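Local coordinates for capsid protein (Turnip yellow mosaic virus, PDB 2FZ2), which self-assembles in 180 copies into a T=3 icosahedral capsid that encloses the single-stranded RNA genome, at residues D[42-47]-D[162-167]; D[87-92]-D[155-160]. All coordinates share one frame; numbering follows the deposited sequence.

Contact 1: D[42-47]-D[162-167]; sequences AGTKDA and TAPPAS
Ala42 meets Ser167 through its backbone, not its methyl group. The carbonyl oxygen Ala42 O sits 3.0 Å from Ser167 CA and also touches Ser167 CB, while Ala42 CB points away. Ala42 closes strand 30-42 and is hydrogen-bonded through its backbone to Cys169, so the first loop leaves strand 30-42 where the second enters its partner, strand 169-182.

Gly43 makes the closest alpha-carbon approach of the two segments, with Gly43 CA 4.7 Å from Ser167 CA. Its phi is positive (114°), and a side chain there would face Ser167 but press on the carbonyl oxygen of Ala42, which favours glycine. The ring of Pro164 lies beside the carbonyl oxygen of Gly43: Gly43 O is 3.1 Å from Pro164 CG, with Pro164 CD almost as near.

Thr44 is the main side chain of the contact. Its methyl CG2 reaches the bend of the other loop and lies 3.5 Å from the backbone Pro164 O and 4.0 Å from Ala166 CA. Its hydroxyl turns toward Ser167, but Thr44 OG1 stays 4.0 Å from Ser167 N, which is only a loose approach. The carbonyl of Thr44 faces the methyl of Ala163, with Thr44 O 3.3 Å from Ala163 CB.

The pairing is therefore van der Waals contact, with carbonyl oxygens resting against carbon atoms. Past Thr44 the first loop turns back to strand 151-158. There Asp46 packs on Thr158 and the backbone of Ala47 probably bonds to Ile157. On the second loop, Pro164 and Pro165 pack on Phe87. No other subunit touches either segment. Two connections between the opposite sheets of a sandwich, packed together at one end, are typical of the viral jelly roll, where these are the BC and HI loops.

Contact 2: D[87-92]-D[155-160]; sequences FPTTVG and ISITAQ
Thr90 and Thr158 form an antiparallel hydrogen-bonded pair, and Gly92 and Ser156 form the next. Thr90 N donates to Thr158 O over 3.2 Å, and Thr158 N returns a bond to Thr90 O over 2.9 Å. Gly92 N bonds to Ser156 O at 2.7 Å. Ser156 N bonds to Gly92 O at 3.0 Å. Between the two pairs, CA-H...O contacts run from Val91 to Ser156 O and from Ile157 to Thr90 O. A third, from Ile155 to Gly92 O, lies past the last pair.

Apolar contact lies on the Val91 and Ile157 face. Val91 CG1 stands anti to the backbone N (chi1 -167°) and lies 3.6 Å from Ile157 CD1, the two side chains running side by side. On the other face Thr90 and Thr158 also lie side by side, with their CB atoms 3.7 Å apart. There Thr90 packs on Leu82 of a second subunit.

Beyond the strands, the bent chain of Gln160 turns back to the other segment. Its amide gives a weak bond from Gln160 NE2 to Pro88 O, at 2.6 Å but only 118° at the hydrogen, a doubtful geometry. Gln160 CB also approaches the Phe87 ring obliquely. This is the central strand pair of a four-stranded antiparallel sheet, the CHEF sheet of a viral jelly roll.

Contact 2 is a strand pairing inside one sheet. Contact 1 joins loops that lead from one sheet of the sandwich to the other. Strand 151-158 links them: the chain runs from it into loop 162-167. Their centres lie about 8 Å apart, and they touch directly where Gly43 O packs on Ala159 CB. The chemistry differs with place. Contact 2 is a ladder of regular backbone bonds with no exposed residues, and one side meets another subunit. Contact 1 is partly exposed and packs carbonyls, prolines and methyls, within one chain. It encloses contact 2 along the sequence.

Contact 1: D[42-47]-D[162-167]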
ATOM      1  N   ALA D  42      -3.153 111.717  81.871  1.00 27.96           N
ATOM      2  CA  ALA D  42      -3.525 111.511  83.258  1.00 28.31           C
ATOM      3  C   ALA D  42      -2.451 111.435  84.299  1.00 24.52           C
ATOM      4  O   ALA D  42      -1.257 111.497  84.005  1.00 17.75           O
ATOM      5  CB  ALA D  42      -4.383 110.264  83.358  1.00 30.92           C
ATOM      6  N   GLY D  43      -2.932 111.300  85.532  1.00 21.29           N
ATOM      7  CA  GLY D  43      -2.059 111.145  86.673  1.00 23.51           C
ATOM      8  C   GLY D  43      -2.063 112.266  87.679  1.00 23.03           C
ATOM      9  O   GLY D  43      -1.687 112.074  88.837  1.00 25.18           O
ATOM     10  N   THR D  44      -2.507 113.431  87.239  1.00 22.37           N
ATOM     11  CA  THR D  44      -2.515 114.607  88.082  1.00 17.95           C
ATOM     12  C   THR D  44      -3.686 114.712  89.038  1.00 17.37           C
ATOM     13  O   THR D  44      -3.552 115.251  90.136  1.00 23.98           O
ATOM     14  CB  THR D  44      -2.464 115.843  87.210  1.00 22.62           C
ATOM     15  OG1 THR D  44      -2.513 115.449  85.827  1.00 30.17           O
ATOM     16  CG2 THR D  44      -1.182 116.604  87.476  1.00 29.38           C
ATOM     17  N   LYS D  45      -4.837 114.204  88.618  1.00 21.62           N
ATOM     18  CA  LYS D  45      -6.043 114.233  89.439  1.00 21.64           C
ATOM     19  C   LYS D  45      -6.867 113.036  89.025  1.00 17.25           C
ATOM     20  O   LYS D  45      -6.666 112.497  87.930  1.00 20.72           O
ATOM     21  CB  LYS D  45      -6.843 115.527  89.191  1.00 32.93           C
ATOM     22  CG  LYS D  45      -7.302 115.760  87.728  1.00 47.61           C
ATOM     23  CD  LYS D  45      -7.268 117.250  87.315  1.00 53.45           C
ATOM     24  CE  LYS D  45      -6.365 117.502  86.084  1.00 59.10           C
ATOM     25  NZ  LYS D  45      -5.252 118.492  86.342  1.00 55.19           N
ATOM     26  N   ASP D  46      -7.766 112.585  89.893  1.00 15.37           N
ATOM     27  CA  ASP D  46      -8.596 111.461  89.494  1.00 20.65           C
ATOM     28  C   ASP D  46      -9.433 112.062  88.386  1.00 23.63           C
ATOM     29  O   ASP D  46      -9.828 113.236  88.449  1.00 27.91           O
ATOM     30  CB  ASP D  46      -9.535 110.982  90.609  1.00 19.14           C
ATOM     31  CG  ASP D  46      -8.840 110.808  91.933  1.00 28.43           C
ATOM     32  OD1 ASP D  46      -8.121 111.743  92.354  1.00 43.67           O
ATOM     33  OD2 ASP D  46      -9.025 109.741  92.560  1.00 29.30           O
ATOM     34  N   ALA D  47      -9.686 111.275  87.359  1.00 23.18           N
ATOM     35  CA  ALA D  47     -10.492 111.744  86.261  1.00 26.99           C
ATOM     36  C   ALA D  47     -10.904 110.506  85.531  1.00 30.20           C
ATOM     37  O   ALA D  47     -10.384 109.423  85.798  1.00 29.20           O
ATOM     38  CB  ALA D  47      -9.691 112.640  85.364  1.00 29.98           C
ATOM     39  N   THR D 162      -1.191 112.939  97.318  1.00 37.10           N
ATOM     40  CA  THR D 162      -0.192 113.975  97.156  1.00 32.82           C
ATOM     41  C   THR D 162       0.227 113.763  95.708  1.00 27.51           C
ATOM     42  O   THR D 162       1.137 112.989  95.405  1.00 28.84           O
ATOM     43  CB  THR D 162       0.954 113.717  98.107  1.00 33.75           C
ATOM     44  OG1 THR D 162       1.197 112.302  98.165  1.00 41.41           O
ATOM     45  CG2 THR D 162       0.602 114.223  99.497  1.00 31.61           C
ATOM     46  N   ALA D 163      -0.472 114.455  94.818  1.00 23.88           N
ATOM     47  CA  ALA D 163      -0.278 114.333  93.379  1.00 20.55           C
ATOM     48  C   ALA D 163       1.022 114.806  92.749  1.00 19.27           C
ATOM     49  O   ALA D 163       1.749 115.619  93.310  1.00 22.92           O
ATOM     50  CB  ALA D 163      -1.448 115.002  92.665  1.00 30.66           C
ATOM     51  N   PRO D 164       1.321 114.285  91.550  1.00 13.63           N
ATOM     52  CA  PRO D 164       2.516 114.613  90.771  1.00 14.07           C
ATOM     53  C   PRO D 164       2.352 115.995  90.147  1.00 17.12           C
ATOM     54  O   PRO D 164       1.235 116.494  90.008  1.00 23.73           O
ATOM     55  CB  PRO D 164       2.536 113.519  89.715  1.00 10.17           C
ATOM     56  CG  PRO D 164       1.076 113.309  89.456  1.00  6.35           C
ATOM     57  CD  PRO D 164       0.539 113.237  90.866  1.00  8.54           C
ATOM     58  N   PRO D 165       3.464 116.622  89.747  1.00 20.35           N
ATOM     59  CA  PRO D 165       3.461 117.946  89.136  1.00 22.20           C
ATOM     60  C   PRO D 165       2.998 117.881  87.707  1.00 23.36           C
ATOM     61  O   PRO D 165       2.729 118.910  87.093  1.00 33.85           O
ATOM     62  CB  PRO D 165       4.917 118.399  89.230  1.00 30.97           C
ATOM     63  CG  PRO D 165       5.668 117.255  89.938  1.00 36.12           C
ATOM     64  CD  PRO D 165       4.814 116.046  89.782  1.00 25.55           C
ATOM     65  N   ALA D 166       2.908 116.671  87.171  1.00 22.01           N
ATOM     66  CA  ALA D 166       2.474 116.515  85.794  1.00 23.86           C
ATOM     67  C   ALA D 166       2.020 115.105  85.495  1.00 22.39           C
ATOM     68  O   ALA D 166       2.355 114.163  86.215  1.00 23.56           O
ATOM     69  CB  ALA D 166       3.597 116.914  84.836  1.00 31.07           C
ATOM     70  N   SER D 167       1.253 114.983  84.415  1.00 24.62           N
ATOM     71  CA  SER D 167       0.701 113.717  83.943  1.00 22.42           C
ATOM     72  C   SER D 167       1.735 112.582  84.072  1.00 16.74           C
ATOM     73  O   SER D 167       2.873 112.721  83.613  1.00 11.84           O
ATOM     74  CB  SER D 167       0.231 113.919  82.498  1.00 24.69           C
ATOM     75  OG  SER D 167       0.277 115.317  82.158  1.00 38.43           O
TER

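Contact 2: D[87-92]-D[155-160]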
ATOM      1  N   PHE D  87       5.419 108.524  91.216  1.00 20.44           N
ATOM      2  CA  PHE D  87       3.989 108.626  91.506  1.00 16.27           C
ATOM      3  C   PHE D  87       3.106 107.537  90.894  1.00 15.76           C
ATOM      4  O   PHE D  87       2.449 107.771  89.879  1.00 19.44           O
ATOM      5  CB  PHE D  87       3.472 109.966  91.002  1.00 14.10           C
ATOM      6  CG  PHE D  87       4.011 111.142  91.744  1.00 19.36           C
ATOM      7  CD1 PHE D  87       4.997 111.935  91.184  1.00 23.40           C
ATOM      8  CD2 PHE D  87       3.502 111.485  92.991  1.00 35.29           C
ATOM      9  CE1 PHE D  87       5.473 113.059  91.851  1.00 30.10           C
ATOM     10  CE2 PHE D  87       3.970 112.608  93.673  1.00 39.97           C
ATOM     11  CZ  PHE D  87       4.959 113.400  93.098  1.00 35.73           C
ATOM     12  N   PRO D  88       3.069 106.339  91.505  1.00 16.58           N
ATOM     13  CA  PRO D  88       2.254 105.217  91.015  1.00  9.37           C
ATOM     14  C   PRO D  88       0.815 105.625  90.816  1.00  7.77           C
ATOM     15  O   PRO D  88       0.212 106.224  91.696  1.00 11.78           O
ATOM     16  CB  PRO D  88       2.383 104.166  92.110  1.00 12.65           C
ATOM     17  CG  PRO D  88       3.685 104.470  92.755  1.00 15.88           C
ATOM     18  CD  PRO D  88       3.843 105.969  92.702  1.00 20.42           C
ATOM     19  N   THR D  89       0.258 105.281  89.665  1.00  9.75           N
ATOM     20  CA  THR D  89      -1.120 105.650  89.367  1.00 10.03           C
ATOM     21  C   THR D  89      -2.028 104.470  89.026  1.00 10.67           C
ATOM     22  O   THR D  89      -1.586 103.471  88.463  1.00 16.81           O
ATOM     23  CB  THR D  89      -1.151 106.643  88.208  1.00 10.84           C
ATOM     24  OG1 THR D  89      -0.218 107.699  88.465  1.00 14.54           O
ATOM     25  CG2 THR D  89      -2.529 107.210  88.053  1.00 13.82           C
ATOM     26  N   THR D  90      -3.304 104.582  89.366  1.00  8.60           N
ATOM     27  CA  THR D  90      -4.238 103.504  89.078  1.00  8.94           C
ATOM     28  C   THR D  90      -5.013 103.846  87.835  1.00 13.72           C
ATOM     29  O   THR D  90      -5.633 104.904  87.740  1.00 19.34           O
ATOM     30  CB  THR D  90      -5.250 103.286  90.210  1.00 14.03           C
ATOM     31  OG1 THR D  90      -4.601 102.699  91.341  1.00 19.99           O
ATOM     32  CG2 THR D  90      -6.351 102.368  89.748  1.00 16.87           C
ATOM     33  N   VAL D  91      -4.988 102.933  86.881  1.00 12.79           N
ATOM     34  CA  VAL D  91      -5.690 103.139  85.635  1.00 14.19           C
ATOM     35  C   VAL D  91      -6.622 101.990  85.339  1.00 19.81           C
ATOM     36  O   VAL D  91      -6.244 100.812  85.446  1.00 20.85           O
ATOM     37  CB  VAL D  91      -4.723 103.257  84.492  1.00  5.20           C
ATOM     38  CG1 VAL D  91      -5.428 103.784  83.276  1.00 10.05           C
ATOM     39  CG2 VAL D  91      -3.590 104.153  84.895  1.00 15.58           C
ATOM     40  N   GLY D  92      -7.844 102.349  84.960  1.00 21.58           N
ATOM     41  CA  GLY D  92      -8.848 101.355  84.649  1.00 18.36           C
ATOM     42  C   GLY D  92      -9.169 101.424  83.185  1.00 15.55           C
ATOM     43  O   GLY D  92      -9.200 102.512  82.600  1.00 16.60           O
ATOM     44  N   ILE D 155     -12.177 104.753  80.501  1.00  9.18           N
ATOM     45  CA  ILE D 155     -10.927 104.916  81.248  1.00 12.31           C
ATOM     46  C   ILE D 155     -11.153 105.537  82.616  1.00 15.47           C
ATOM     47  O   ILE D 155     -11.880 106.527  82.748  1.00 17.50           O
ATOM     48  CB  ILE D 155      -9.925 105.830  80.537  1.00 11.86           C
ATOM     49  CG1 ILE D 155      -9.610 105.308  79.140  1.00  8.41           C
ATOM     50  CG2 ILE D 155      -8.671 105.923  81.363  1.00 11.70           C
ATOM     51  CD1 ILE D 155      -8.997 103.966  79.143  1.00  8.41           C
ATOM     52  N   SER D 156     -10.498 104.983  83.629  1.00 12.25           N
ATOM     53  CA  SER D 156     -10.648 105.508  84.974  1.00 18.11           C
ATOM     54  C   SER D 156      -9.280 105.798  85.567  1.00 18.61           C
ATOM     55  O   SER D 156      -8.381 104.955  85.520  1.00 23.48           O
ATOM     56  CB  SER D 156     -11.413 104.496  85.845  1.00 24.55           C
ATOM     57  OG  SER D 156     -10.571 103.854  86.799  1.00 34.64           O
ATOM     58  N   ILE D 157      -9.113 106.996  86.116  1.00 14.60           N
ATOM     59  CA  ILE D 157      -7.840 107.358  86.721  1.00 14.37           C
ATOM     60  C   ILE D 157      -8.012 107.654  88.194  1.00 19.93           C
ATOM     61  O   ILE D 157      -8.938 108.365  88.593  1.00 29.87           O
ATOM     62  CB  ILE D 157      -7.226 108.605  86.068  1.00 11.66           C
ATOM     63  CG1 ILE D 157      -7.060 108.385  84.571  1.00 11.25           C
ATOM     64  CG2 ILE D 157      -5.872 108.894  86.671  1.00  9.32           C
ATOM     65  CD1 ILE D 157      -6.329 107.142  84.236  1.00  5.20           C
ATOM     66  N   THR D 158      -7.118 107.098  89.001  1.00 16.01           N
ATOM     67  CA  THR D 158      -7.146 107.316  90.438  1.00 20.93           C
ATOM     68  C   THR D 158      -5.731 107.770  90.761  1.00 21.10           C
ATOM     69  O   THR D 158      -4.807 106.958  90.787  1.00 22.30           O
ATOM     70  CB  THR D 158      -7.503 106.007  91.189  1.00 25.75           C
ATOM     71  OG1 THR D 158      -8.490 105.270  90.446  1.00 31.23           O
ATOM     72  CG2 THR D 158      -8.058 106.323  92.561  1.00 23.81           C
ATOM     73  N   ALA D 159      -5.559 109.072  90.985  1.00 20.97           N
ATOM     74  CA  ALA D 159      -4.234 109.645  91.243  1.00 24.46           C
ATOM     75  C   ALA D 159      -3.780 109.662  92.688  1.00 27.81           C
ATOM     76  O   ALA D 159      -4.582 109.464  93.606  1.00 33.82           O
ATOM     77  CB  ALA D 159      -4.170 111.053  90.689  1.00 23.60           C
ATOM     78  N   GLN D 160      -2.485 109.911  92.884  1.00 28.55           N
ATOM     79  CA  GLN D 160      -1.926 109.969  94.228  1.00 31.05           C
ATOM     80  C   GLN D 160      -2.541 111.112  95.026  1.00 32.30           C
ATOM     81  O   GLN D 160      -2.822 112.178  94.488  1.00 35.83           O
ATOM     82  CB  GLN D 160      -0.416 110.169  94.175  1.00 32.38           C
ATOM     83  CG  GLN D 160       0.334 109.411  95.246  1.00 36.02           C
ATOM     84  CD  GLN D 160       0.483 107.958  94.873  1.00 40.16           C
ATOM     85  OE1 GLN D 160       0.186 107.065  95.661  1.00 46.43           O
ATOM     86  NE2 GLN D 160       0.939 107.711  93.655  1.00 46.81           N
TER